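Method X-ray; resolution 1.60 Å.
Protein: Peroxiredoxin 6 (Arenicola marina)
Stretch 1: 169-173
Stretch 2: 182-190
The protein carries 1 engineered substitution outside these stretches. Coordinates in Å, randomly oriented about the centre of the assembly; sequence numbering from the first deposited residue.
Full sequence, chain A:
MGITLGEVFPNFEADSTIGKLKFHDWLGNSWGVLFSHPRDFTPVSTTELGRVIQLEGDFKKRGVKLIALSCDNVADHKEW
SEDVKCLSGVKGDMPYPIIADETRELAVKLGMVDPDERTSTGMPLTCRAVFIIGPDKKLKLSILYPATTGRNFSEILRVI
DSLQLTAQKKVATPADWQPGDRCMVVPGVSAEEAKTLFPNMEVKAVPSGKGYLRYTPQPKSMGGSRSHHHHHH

Stretch 1, residues 169-173: KKVAT
Stretch 2 (182-190) RCMVVPGVS

Residues 169-173 and 182-190 pair as two short antiparallel strands, Val171-Ala172 against Cys183-Val185, and bury 382 Å² between them, both sides summed. The register follows from the CA separations: Val171 to Val185 is 4.6 Å, Ala172 to Met184 5.2 Å and Thr173 to Cys183 5.0 Å. Backbone torsions are extended, with phi/psi of -131/166 at Val171, -137/152 at Ala172, -109/172 at Cys183 and -101/139 at Met184.

Ala172 and Met184 form the hydrogen-bonded pair. Ala172 N donates to Met184 O at 2.8 Å (158° at the hydrogen), and Met184 N returns a bond to Ala172 O at 2.9 Å (164°). Val171 and Val185 form the neighbouring non-hydrogen-bonded pair, where the side chains diverge; here Val171 CA approaches Met184 O at 3.1 Å, a CA-H...O contact with 125° at the hydrogen. One further bond continues the ladder: Val186 N donates to Lys170 O at 3.2 Å and 172°, longer but nearly linear.

Lys170 has the largest covered area, 63 Å², although its phi/psi of -83/54 departs from the strand conformation. Its CA-to-CB bond points sideways, and the end of the chain (chi1 m, then t, t, t) leads away. The aliphatic part of the chain still packs on the turn: Lys170 CB lies 3.6 Å and Lys170 CD 3.8 Å from Val189 CG2, and Lys170 CB lies 4.0 Å from Val186 CG2. The charged NZ is hydrogen-bonded elsewhere in the structure. Val189, with chi1 t, points toward the first stretch from the end of a type I turn spanning Val186 to Val189; Val189 N donates to Val186 O at 3.2 Å, and Pro187 and Gly188 at -53/-33 and -65/-15 supply the bend.

Cys183, with 56 Å² covered, points toward the first stretch with chi1 m. Its CB is 3.8 Å from Val171 CB, an apolar contact, and also 3.8 Å from Ala172 O. Cys183 SG sits 4.2 Å from Thr173 CG2, a looser approach to a methyl group; Thr173 has chi1 p.

Val186 covers 50 Å² and also points toward its partner. With chi1 m, it places CG1 3.4 Å from Val171 C and 4.1 Å from Ala172 CB, so apolar packing accompanies its backbone bond to Lys170. The CA-to-CB bonds of Ala172 and Met184 lie on the same face of the sheet, but Met184, with all three chi angles m (-43°, -54°, -55°), carries its end away from the first stretch. Val171 has chi1 m and Val185 chi1 t.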

# COMPACT_ATOMS: atom_id res chain seq x y z
N LYS A 169 4.29 -20.79 7.50
CA LYS A 169 4.77 -21.76 6.50
C LYS A 169 5.89 -21.18 5.63
O LYS A 169 5.93 -19.98 5.37
CB LYS A 169 3.58 -22.24 5.66
CG LYS A 169 2.38 -22.78 6.49
CD LYS A 169 2.72 -24.10 7.07
CE LYS A 169 1.58 -24.61 7.94
NZ LYS A 169 1.88 -25.92 8.50
N LYS A 170 6.77 -22.04 5.10
CA LYS A 170 7.97 -21.64 4.32
C LYS A 170 7.63 -21.37 2.85
O LYS A 170 8.23 -21.88 1.91
CB LYS A 170 9.06 -22.70 4.45
CG LYS A 170 9.48 -22.88 5.91
CD LYS A 170 10.58 -23.87 6.01
CE LYS A 170 11.15 -23.86 7.43
NZ LYS A 170 12.15 -24.94 7.66
N VAL A 171 6.65 -20.50 2.72
CA VAL A 171 6.16 -20.11 1.41
C VAL A 171 6.10 -18.58 1.33
O VAL A 171 6.13 -17.92 2.33
CB VAL A 171 4.77 -20.70 1.02
CG1 VAL A 171 4.85 -22.24 1.00
CG2 VAL A 171 3.62 -20.19 2.01
N ALA A 172 5.95 -18.08 0.11
CA ALA A 172 5.69 -16.64 -0.13
C ALA A 172 4.61 -16.59 -1.19
O ALA A 172 4.52 -17.46 -2.03
CB ALA A 172 6.96 -15.90 -0.57
N THR A 173 3.80 -15.53 -1.20
CA THR A 173 2.63 -15.49 -2.06
C THR A 173 2.97 -14.65 -3.33
O THR A 173 3.51 -13.53 -3.25
CB THR A 173 1.38 -14.90 -1.37
OG1 THR A 173 1.63 -13.60 -0.85
CG2 THR A 173 0.93 -15.87 -0.23
N ARG A 182 -1.99 -21.43 -5.59
CA ARG A 182 -0.64 -21.92 -5.31
C ARG A 182 0.34 -20.79 -4.83
O ARG A 182 0.19 -19.63 -5.20
CB ARG A 182 -0.07 -22.63 -6.52
CG ARG A 182 0.10 -21.74 -7.69
CD ARG A 182 0.44 -22.48 -8.94
NE ARG A 182 0.56 -21.52 -10.03
CZ ARG A 182 0.94 -21.84 -11.25
NH1 ARG A 182 1.31 -23.09 -11.52
NH2 ARG A 182 0.95 -20.92 -12.21
N CYS A 183 1.26 -21.17 -3.94
CA CYS A 183 2.26 -20.31 -3.38
C CYS A 183 3.64 -20.66 -3.95
O CYS A 183 3.79 -21.71 -4.63
CB CYS A 183 2.26 -20.48 -1.85
SG CYS A 183 0.71 -19.99 -1.11
N MET A 184 4.64 -19.84 -3.63
CA MET A 184 5.99 -20.16 -3.96
C MET A 184 6.73 -20.68 -2.77
O MET A 184 6.58 -20.18 -1.67
CB MET A 184 6.73 -18.93 -4.52
CG MET A 184 5.96 -18.12 -5.49
SD MET A 184 5.30 -19.00 -6.91
CE MET A 184 6.73 -19.71 -7.52
N VAL A 185 7.55 -21.71 -2.99
CA VAL A 185 8.45 -22.22 -1.94
C VAL A 185 9.61 -21.21 -1.83
O VAL A 185 10.17 -20.81 -2.83
CB VAL A 185 8.99 -23.59 -2.28
CG1 VAL A 185 9.96 -24.07 -1.19
CG2 VAL A 185 7.83 -24.59 -2.39
N VAL A 186 9.92 -20.80 -0.61
CA VAL A 186 10.95 -19.77 -0.40
C VAL A 186 12.32 -20.34 -0.77
O VAL A 186 12.56 -21.54 -0.60
CB VAL A 186 10.88 -19.19 1.03
CG1 VAL A 186 9.51 -18.51 1.28
CG2 VAL A 186 11.23 -20.31 2.07
N PRO A 187 13.25 -19.49 -1.27
CA PRO A 187 14.59 -19.98 -1.67
C PRO A 187 15.34 -20.80 -0.59
O PRO A 187 16.09 -21.75 -0.94
CB PRO A 187 15.34 -18.68 -1.96
CG PRO A 187 14.29 -17.73 -2.34
CD PRO A 187 13.12 -18.04 -1.53
N GLY A 188 15.15 -20.44 0.69
CA GLY A 188 15.87 -21.09 1.78
C GLY A 188 15.60 -22.57 2.03
O GLY A 188 16.35 -23.24 2.77
N VAL A 189 14.53 -23.10 1.44
CA VAL A 189 14.15 -24.50 1.60
C VAL A 189 14.94 -25.36 0.60
O VAL A 189 14.79 -25.24 -0.61
CB VAL A 189 12.61 -24.69 1.40
CG1 VAL A 189 12.19 -26.17 1.54
CG2 VAL A 189 11.86 -23.81 2.39
N SER A 190 15.74 -26.27 1.12
CA SER A 190 16.54 -27.15 0.25
C SER A 190 15.64 -28.15 -0.48
O SER A 190 14.51 -28.40 -0.09
CB SER A 190 17.55 -27.92 1.10
OG SER A 190 16.87 -28.79 2.00